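Mll8193 protein (PDB 3FH1) is of unknown function but has the NTF2-like, SnoaL-type fold, whose cone-shaped cavity in relatives binds small molecules or serves as an active site. Local coordinates at residues A[17-22]-A[113-118]; A[33-38]-A[69-74]; A[42-47]-A[61-66]. One frame throughout, in Å; residues are numbered along the deposited sequence. Where two conformers were deposited one is given.

Contact 1 of 3, residues A[17-22]-A[113-118]; sequences EQTAEI and MRVQDG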
loop_
_atom_site.group_PDB
_atom_site.type_symbol
_atom_site.label_atom_id
_atom_site.label_comp_id
_atom_site.label_asym_id
_atom_site.label_seq_id
_atom_site.Cartn_x
_atom_site.Cartn_y
_atom_site.Cartn_z
ATOM N N GLU A 17 -7.982 15.469 -8.881
ATOM C CA GLU A 17 -7.959 15.340 -10.318
ATOM C C GLU A 17 -6.522 15.526 -10.851
ATOM O O GLU A 17 -6.097 14.803 -11.731
ATOM C CB GLU A 17 -8.927 16.320 -11.008
ATOM C CG GLU A 17 -10.434 15.961 -10.856
ATOM C CD GLU A 17 -11.339 16.805 -11.782
ATOM O OE1 GLU A 17 -10.849 17.376 -12.814
ATOM O OE2 GLU A 17 -12.583 16.867 -11.511
ATOM N N GLN A 18 -5.778 16.442 -10.258
ATOM C CA GLN A 18 -4.366 16.619 -10.636
ATOM C C GLN A 18 -3.564 15.363 -10.374
ATOM O O GLN A 18 -2.802 14.863 -11.208
ATOM C CB GLN A 18 -3.780 17.819 -9.897
ATOM C CG GLN A 18 -2.247 17.857 -9.969
ATOM C CD GLN A 18 -1.699 19.173 -9.464
ATOM O OE1 GLN A 18 -1.196 19.205 -8.317
ATOM N NE2 GLN A 18 -1.859 20.233 -10.218
ATOM N N THR A 19 -3.709 14.802 -9.168
ATOM C CA THR A 19 -3.002 13.576 -8.849
ATOM C C THR A 19 -3.373 12.444 -9.800
ATOM O O THR A 19 -2.505 11.673 -10.219
ATOM C CB THR A 19 -3.244 13.226 -7.374
ATOM O OG1 THR A 19 -2.881 14.361 -6.582
ATOM C CG2 THR A 19 -2.478 11.952 -6.893
ATOM N N ALA A 20 -4.655 12.323 -10.156
ATOM C CA ALA A 20 -5.059 11.333 -11.149
ATOM C C ALA A 20 -4.317 11.516 -12.484
ATOM O O ALA A 20 -3.891 10.513 -13.116
ATOM C CB ALA A 20 -6.599 11.331 -11.383
ATOM N N GLU A 21 -4.184 12.760 -12.935
ATOM C CA GLU A 21 -3.498 13.044 -14.190
ATOM C C GLU A 21 -2.033 12.637 -14.101
ATOM O O GLU A 21 -1.452 12.091 -15.053
ATOM C CB GLU A 21 -3.593 14.532 -14.532
ATOM C CG GLU A 21 -4.679 14.848 -15.375
ATOM C CD GLU A 21 -4.525 14.156 -16.719
ATOM O OE1 GLU A 21 -3.531 14.442 -17.441
ATOM O OE2 GLU A 21 -5.400 13.299 -16.975
ATOM N N ILE A 22 -1.416 12.912 -12.961
ATOM C CA ILE A 22 -0.010 12.520 -12.742
ATOM C C ILE A 22 0.119 11.013 -12.774
ATOM O O ILE A 22 1.003 10.470 -13.449
ATOM C CB ILE A 22 0.518 13.117 -11.438
ATOM C CG1 ILE A 22 0.590 14.648 -11.533
ATOM C CG2 ILE A 22 1.922 12.634 -11.104
ATOM C CD1 ILE A 22 0.827 15.316 -10.175
HETATM N N MSE A 113 1.984 6.523 -3.343
HETATM C CA MSE A 113 2.528 7.688 -4.054
HETATM C C MSE A 113 2.108 8.955 -3.442
HETATM O O MSE A 113 0.970 9.081 -2.999
HETATM C CB MSE A 113 2.039 7.681 -5.526
HETATM C CG MSE A 113 2.265 6.389 -6.280
HETATM SE SE MSE A 113 4.078 6.061 -6.768
HETATM C CE MSE A 113 4.183 7.361 -8.187
ATOM N N ARG A 114 3.017 9.935 -3.434
ATOM C CA ARG A 114 2.706 11.234 -2.889
ATOM C C ARG A 114 3.274 12.339 -3.791
ATOM O O ARG A 114 4.421 12.211 -4.275
ATOM C CB ARG A 114 3.209 11.382 -1.469
ATOM C CG ARG A 114 2.797 12.715 -0.830
ATOM C CD ARG A 114 3.061 12.793 0.659
ATOM N NE ARG A 114 4.454 12.602 1.005
ATOM C CZ ARG A 114 5.352 13.568 1.036
ATOM N NH1 ARG A 114 5.013 14.811 0.750
ATOM N NH2 ARG A 114 6.606 13.279 1.372
ATOM N N VAL A 115 2.446 13.340 -4.069
ATOM C CA VAL A 115 2.846 14.459 -4.911
ATOM C C VAL A 115 2.846 15.748 -4.165
ATOM O O VAL A 115 2.030 15.961 -3.261
ATOM C CB VAL A 115 1.917 14.605 -6.100
ATOM C CG1 VAL A 115 2.055 13.339 -6.992
ATOM C CG2 VAL A 115 0.481 14.841 -5.614
ATOM N N GLN A 116 3.752 16.642 -4.571
ATOM C CA GLN A 116 3.846 17.963 -3.965
ATOM C C GLN A 116 4.237 18.889 -5.109
ATOM O O GLN A 116 5.108 18.541 -5.915
ATOM C CB GLN A 116 4.906 17.965 -2.897
ATOM C CG GLN A 116 5.098 19.271 -2.243
ATOM C CD GLN A 116 6.075 19.156 -1.106
ATOM O OE1 GLN A 116 7.177 19.683 -1.172
ATOM N NE2 GLN A 116 5.704 18.385 -0.097
ATOM N N ASP A 117 3.619 20.059 -5.184
ATOM C CA ASP A 117 3.874 21.009 -6.277
ATOM C C ASP A 117 3.713 20.365 -7.655
ATOM O O ASP A 117 4.398 20.744 -8.602
ATOM C CB ASP A 117 5.277 21.630 -6.176
ATOM C CG ASP A 117 5.348 22.782 -5.198
ATOM O OD1 ASP A 117 4.408 22.930 -4.384
ATOM O OD2 ASP A 117 6.369 23.521 -5.233
ATOM N N GLY A 118 2.794 19.409 -7.779
ATOM C CA GLY A 118 2.514 18.816 -9.080
ATOM C C GLY A 118 3.482 17.761 -9.584
ATOM O O GLY A 118 3.408 17.381 -10.758
HETATM O O HOH W 1 0.664 18.825 -5.688
#

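Contact 2 of 3, residues A[33-38]-A[69-74]; sequences HDPAAL and LWSAIA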
loop_
_atom_site.group_PDB
_atom_site.type_symbol
_atom_site.label_atom_id
_atom_site.label_comp_id
_atom_site.label_asym_id
_atom_site.label_seq_id
_atom_site.Cartn_x
_atom_site.Cartn_y
_atom_site.Cartn_z
ATOM N N HIS A 33 6.088 1.219 -22.134
ATOM C CA HIS A 33 7.539 0.990 -22.049
ATOM C C HIS A 33 8.309 2.199 -22.590
ATOM O O HIS A 33 9.220 2.070 -23.426
ATOM C CB HIS A 33 7.939 -0.295 -22.753
ATOM C CG HIS A 33 7.224 -1.490 -22.234
ATOM N ND1 HIS A 33 7.607 -2.143 -21.086
ATOM C CD2 HIS A 33 6.133 -2.146 -22.701
ATOM C CE1 HIS A 33 6.783 -3.158 -20.870
ATOM N NE2 HIS A 33 5.882 -3.179 -21.837
ATOM N N ASP A 34 7.916 3.381 -22.137
ATOM C CA ASP A 34 8.449 4.623 -22.690
ATOM C C ASP A 34 8.748 5.609 -21.573
ATOM O O ASP A 34 7.851 6.201 -21.014
ATOM C CB ASP A 34 7.433 5.230 -23.669
ATOM C CG ASP A 34 7.962 6.483 -24.325
ATOM O OD1 ASP A 34 9.057 6.944 -23.939
ATOM O OD2 ASP A 34 7.280 7.006 -25.231
ATOM N N PRO A 35 10.011 5.734 -21.205
ATOM C CA PRO A 35 10.304 6.579 -20.079
ATOM C C PRO A 35 10.449 8.070 -20.356
ATOM O O PRO A 35 10.874 8.789 -19.471
ATOM C CB PRO A 35 11.651 6.027 -19.609
ATOM C CG PRO A 35 12.287 5.504 -20.781
ATOM C CD PRO A 35 11.226 5.091 -21.736
ATOM N N ALA A 36 10.101 8.550 -21.542
ATOM C CA ALA A 36 10.281 9.972 -21.881
ATOM C C ALA A 36 9.629 10.938 -20.877
ATOM O O ALA A 36 10.225 11.944 -20.527
ATOM C CB ALA A 36 9.751 10.245 -23.320
ATOM N N ALA A 37 8.437 10.620 -20.380
ATOM C CA ALA A 37 7.747 11.496 -19.392
ATOM C C ALA A 37 8.325 11.529 -17.998
ATOM O O ALA A 37 7.902 12.372 -17.167
ATOM C CB ALA A 37 6.212 11.111 -19.279
ATOM N N LEU A 38 9.208 10.601 -17.651
ATOM C CA LEU A 38 9.559 10.507 -16.257
ATOM C C LEU A 38 10.119 11.781 -15.650
ATOM O O LEU A 38 9.645 12.199 -14.592
ATOM C CB LEU A 38 10.446 9.309 -15.900
ATOM C CG LEU A 38 9.842 7.922 -15.934
ATOM C CD1 LEU A 38 10.994 6.894 -15.904
ATOM C CD2 LEU A 38 8.805 7.742 -14.779
ATOM N N LEU A 69 16.040 4.407 -12.242
ATOM C CA LEU A 69 15.455 3.166 -11.775
ATOM C C LEU A 69 14.175 2.863 -12.534
ATOM O O LEU A 69 14.009 1.793 -13.093
ATOM C CB LEU A 69 15.181 3.176 -10.286
ATOM C CG LEU A 69 14.472 1.918 -9.676
ATOM C CD1 LEU A 69 15.354 0.745 -9.736
ATOM C CD2 LEU A 69 14.002 2.161 -8.261
ATOM N N TRP A 70 13.268 3.819 -12.566
ATOM C CA TRP A 70 12.021 3.594 -13.268
ATOM C C TRP A 70 12.199 3.362 -14.782
ATOM O O TRP A 70 11.466 2.577 -15.384
ATOM C CB TRP A 70 11.076 4.727 -12.991
ATOM C CG TRP A 70 10.362 4.581 -11.687
ATOM C CD1 TRP A 70 9.878 3.422 -11.133
ATOM C CD2 TRP A 70 9.963 5.636 -10.803
ATOM N NE1 TRP A 70 9.192 3.710 -9.961
ATOM C CE2 TRP A 70 9.196 5.061 -9.782
ATOM C CE3 TRP A 70 10.134 7.033 -10.815
ATOM C CZ2 TRP A 70 8.672 5.818 -8.752
ATOM C CZ3 TRP A 70 9.628 7.762 -9.803
ATOM C CH2 TRP A 70 8.895 7.154 -8.766
ATOM N N SER A 71 13.156 4.049 -15.403
ATOM C CA SER A 71 13.450 3.864 -16.839
ATOM C C SER A 71 13.897 2.437 -17.144
ATOM O O SER A 71 13.520 1.833 -18.154
ATOM C CB SER A 71 14.521 4.863 -17.298
ATOM O OG SER A 71 14.055 6.193 -17.173
ATOM N N ALA A 72 14.736 1.906 -16.277
ATOM C CA ALA A 72 15.237 0.559 -16.467
ATOM C C ALA A 72 14.064 -0.418 -16.323
ATOM O O ALA A 72 13.969 -1.394 -17.069
ATOM C CB ALA A 72 16.324 0.241 -15.440
ATOM N N ILE A 73 13.248 -0.201 -15.302
ATOM C CA ILE A 73 12.081 -1.062 -15.027
ATOM C C ILE A 73 11.163 -1.059 -16.237
ATOM O O ILE A 73 10.737 -2.125 -16.685
ATOM C CB ILE A 73 11.330 -0.690 -13.738
ATOM C CG1 ILE A 73 12.215 -1.044 -12.525
ATOM C CG2 ILE A 73 9.944 -1.442 -13.666
ATOM C CD1 ILE A 73 11.729 -0.441 -11.216
ATOM N N ALA A 74 10.888 0.122 -16.762
ATOM C CA ALA A 74 9.946 0.302 -17.884
ATOM C C ALA A 74 10.390 -0.325 -19.177
ATOM O O ALA A 74 9.568 -0.588 -20.045
ATOM C CB ALA A 74 9.662 1.794 -18.141
#

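Contact 3 of 3, residues A[42-47]-A[61-66]; sequences IAEECV and AGRQAC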
loop_
_atom_site.group_PDB
_atom_site.type_symbol
_atom_site.label_atom_id
_atom_site.label_comp_id
_atom_site.label_asym_id
_atom_site.label_seq_id
_atom_site.Cartn_x
_atom_site.Cartn_y
_atom_site.Cartn_z
ATOM N N ILE A 42 8.730 14.071 -11.872
ATOM C CA ILE A 42 9.475 13.716 -10.669
ATOM C C ILE A 42 10.121 14.949 -10.075
ATOM O O ILE A 42 10.787 15.701 -10.783
ATOM C CB ILE A 42 10.549 12.651 -11.029
ATOM C CG1 ILE A 42 9.796 11.419 -11.535
ATOM C CG2 ILE A 42 11.490 12.286 -9.831
ATOM C CD1 ILE A 42 10.648 10.306 -12.111
ATOM N N ALA A 43 9.893 15.159 -8.788
ATOM C CA ALA A 43 10.503 16.250 -8.042
ATOM C C ALA A 43 12.022 16.093 -7.924
ATOM O O ALA A 43 12.560 14.970 -7.953
ATOM C CB ALA A 43 9.889 16.345 -6.639
ATOM N N GLU A 44 12.718 17.229 -7.793
ATOM C CA GLU A 44 14.167 17.208 -7.659
ATOM C C GLU A 44 14.581 16.312 -6.527
ATOM O O GLU A 44 15.575 15.571 -6.636
ATOM C CB GLU A 44 14.700 18.617 -7.389
ATOM C CG GLU A 44 16.198 18.686 -7.392
ATOM C CD GLU A 44 16.710 20.111 -7.077
ATOM O OE1 GLU A 44 16.882 20.453 -5.893
ATOM O OE2 GLU A 44 16.946 20.869 -8.032
ATOM N N GLU A 45 13.823 16.362 -5.442
ATOM C CA GLU A 45 14.156 15.651 -4.210
ATOM C C GLU A 45 13.409 14.323 -4.061
ATOM O O GLU A 45 13.482 13.700 -2.983
ATOM C CB GLU A 45 13.875 16.529 -2.983
ATOM C CG GLU A 45 12.401 16.695 -2.623
ATOM C CD GLU A 45 11.664 17.874 -3.375
ATOM O OE1 GLU A 45 12.040 18.280 -4.526
ATOM O OE2 GLU A 45 10.673 18.379 -2.776
ATOM N N CYS A 46 12.760 13.851 -5.129
ATOM C CA CYS A 46 11.942 12.603 -5.068
ATOM C C CYS A 46 12.700 11.432 -4.408
ATOM O O CYS A 46 13.879 11.274 -4.669
ATOM C CB CYS A 46 11.524 12.184 -6.440
ATOM S SG CYS A 46 10.264 10.875 -6.470
ATOM N N VAL A 47 12.013 10.646 -3.579
ATOM C CA VAL A 47 12.573 9.455 -2.980
ATOM C C VAL A 47 11.698 8.248 -3.360
ATOM O O VAL A 47 10.478 8.307 -3.219
ATOM C CB VAL A 47 12.619 9.574 -1.460
ATOM C CG1 VAL A 47 13.046 8.261 -0.755
ATOM C CG2 VAL A 47 13.595 10.695 -1.074
ATOM N N ALA A 61 17.258 8.296 -4.138
ATOM C CA ALA A 61 16.965 9.698 -3.830
ATOM C C ALA A 61 17.432 10.630 -4.922
ATOM O O ALA A 61 18.564 10.533 -5.404
ATOM C CB ALA A 61 17.634 10.089 -2.518
ATOM N N GLY A 62 16.596 11.609 -5.223
ATOM C CA GLY A 62 16.886 12.586 -6.243
ATOM C C GLY A 62 16.308 12.196 -7.579
ATOM O O GLY A 62 16.202 11.017 -7.910
ATOM N N ARG A 63 15.971 13.188 -8.372
ATOM C CA ARG A 63 15.347 12.941 -9.658
ATOM C C ARG A 63 16.161 11.976 -10.535
ATOM O O ARG A 63 15.602 11.079 -11.151
ATOM C CB ARG A 63 15.114 14.241 -10.424
ATOM C CG ARG A 63 14.499 14.007 -11.806
ATOM C CD ARG A 63 14.330 15.297 -12.595
ATOM N NE ARG A 63 13.378 16.187 -11.995
ATOM C CZ ARG A 63 13.632 17.392 -11.490
ATOM N NH1 ARG A 63 14.815 17.991 -11.555
ATOM N NH2 ARG A 63 12.631 18.052 -10.952
ATOM N N GLN A 64 17.487 12.142 -10.572
ATOM C CA GLN A 64 18.296 11.324 -11.461
ATOM C C GLN A 64 18.166 9.833 -11.140
ATOM O O GLN A 64 17.956 8.988 -12.035
ATOM C CB GLN A 64 19.742 11.772 -11.382
ATOM C CG GLN A 64 20.672 11.023 -12.275
ATOM C CD GLN A 64 22.112 11.459 -12.095
ATOM O OE1 GLN A 64 22.713 11.278 -11.012
ATOM N NE2 GLN A 64 22.685 11.989 -13.137
ATOM N N ALA A 65 18.368 9.500 -9.864
ATOM C CA ALA A 65 18.281 8.102 -9.386
ATOM C C ALA A 65 16.886 7.524 -9.655
ATOM O O ALA A 65 16.756 6.350 -10.004
ATOM C CB ALA A 65 18.602 8.027 -7.899
ATOM N N CYS A 66 15.863 8.337 -9.414
ATOM C CA CYS A 66 14.479 7.865 -9.571
ATOM C C CYS A 66 14.178 7.637 -11.046
ATOM O O CYS A 66 13.638 6.604 -11.400
ATOM C CB CYS A 66 13.495 8.821 -8.948
ATOM S SG CYS A 66 13.679 8.903 -7.152
#

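Contact 1 of 3, residues A[17-22]-A[113-118]
The long helix of the NTF2-like fold meets the curved sheet here: Thr19 and Ile22, one turn apart on helix 16-31, lie on Val115 near the end of strand 106-116, and Gln18 and Ile22 reach Gly118 in the turn that follows. Val115 has two conformers, and its contacts hold for one of them. In that conformer CG1 meets Ile22 CD1 at 3.9 Å, the two side chains sliding past each other in opposite directions, and Val115 CG2, set between the backbone N and the carbonyl carbon (CG1 at chi1 -64°), approaches Thr19 OG1 at 3.5 Å. That hydroxyl is hydrogen-bonded to Gly90 O and to Arg15 O, which must share its one proton. Ile22 CD1 also comes within 3.4 Å of Gly118 O, a methyl laid against a carbonyl. Gln18 takes part through a water, which accepts from Gly118 N at 3.0 Å and can donate to Gln18 OE1 at 3.2 Å, other acceptors competing for its protons. Gly118 has phi 79°, a value that favours glycine. The direct contacts are thus van der Waals in kind, made by Ile22 and Thr19 on Val115 and Gly118, with the polar link at the turn carried by one water.

Contact 2 of 3, residues A[33-38]-A[69-74]
A histidine side chain, His33 just beyond the end of one helix, donates to a backbone carbonyl near the end of another, Ala74 O. The first of these helices, 16-31, closes in a Schellman motif with His33, of positive phi, as its C-prime residue; the contact joins this end and the loop after it to the C-terminal part of helix 63-75. The bond from His33 ND1 to Ala74 O is 2.7 Å long, with an N-H...O angle of 146°. The oxygen lies only 7° out of the imidazole plane, which fits a proton on ND1. His33 CA adds a CA-H...O contact to Ala74 O at 3.3 Å, so backbone and ring approach the same acceptor. Farther along, in one of the two conformers of Ser71, Pro35 CB rests 3.4 Å from Ser71 OG, whose hydroxyl is hydrogen-bonded to Val67 O one turn earlier in the helix. Asp34 shapes the intervening loop through an Asx turn, its OD1 accepting from Ala36 N. Leu38 and Trp70 cross at about a right angle, and the indole has edge-to-face partners in Phe26 and Phe30 of helix 16-31. With CD1 anti to CA (chi2 165°), Leu38 reaches the helix, where its CD1 meets Trp70 CB at 3.6 Å.

Contact 3 of 3, residues A[42-47]-A[61-66]
Ile42 O is gripped by two nitrogens of one guanidinium: Arg63 NE donates to it at 2.9 Å and Arg63 NH2 at 3.0 Å, a side-on fork onto a single oxygen. The acceptor lies 13° from the guanidinium plane, and the N-H...O angles of 145° and 139° are bent, as sharing one atom requires. The arginine chain, extended as far as CD, bends at chi3, and this bend places NE beside Ile42 O. Glu44 CA sits 3.6 Å above one face of the Arg63 guanidinium, toward its rim, so the group lies against the type I turn from Ala43 to Cys46. An alanine in place of Arg63 would probably leave Ile42 O without both of these donors and open a gap beside the turn.

The backbone completes the join. Arg63 N donates to Glu44 O at 3.0 Å, and Gly62 N to Cys46 O at 2.8 Å. Gly62, the N-cap residue, has backbone angles at which a side chain would jam against the preceding carbonyl oxygen. Cys66 SG lies 4.0 Å from Cys46 SG, too far for a disulfide, while Cys66 CB packs on Ile42 CG2 at 4.1 Å. Val47 and Ala61 form a non-hydrogen-bonded antiparallel pair. The chain turns its corner at Glu44 and Glu45 directly against the start of helix 63-75: Ala43 and Val47 make backbone hydrogen bonds to strand 119-127 before and after it, while strand 59-61, at the sheet's edge within this chain, leads into the helix.

In the fold
Contacts 2 and 3 both use helix 63-75, contact 3 at its start and contact 2 nearer its end; their centres are 13 Å apart and they meet where Trp70 CE3 packs on Ile42 CD1 at 3.6 Å. Contacts 1 and 3 reach the same sheet, with centres 15 Å apart; Gln116 OE1 packs 4.1 Å from Glu45 OE2 in one of the two conformers of Glu45. Contacts 1 and 2 do not touch, their nearest atoms being about 5 Å apart. An unidentified ligand, probably from the crystallisation liquor, accepts a hydrogen bond from Trp70 NE1 and lies about 3 Å from the Trp70 side chain, which places contact 2 closest to it. A 1,2-ethanediol, probably of the same origin, lies about 3 Å from the side chain of Arg63 in contact 3.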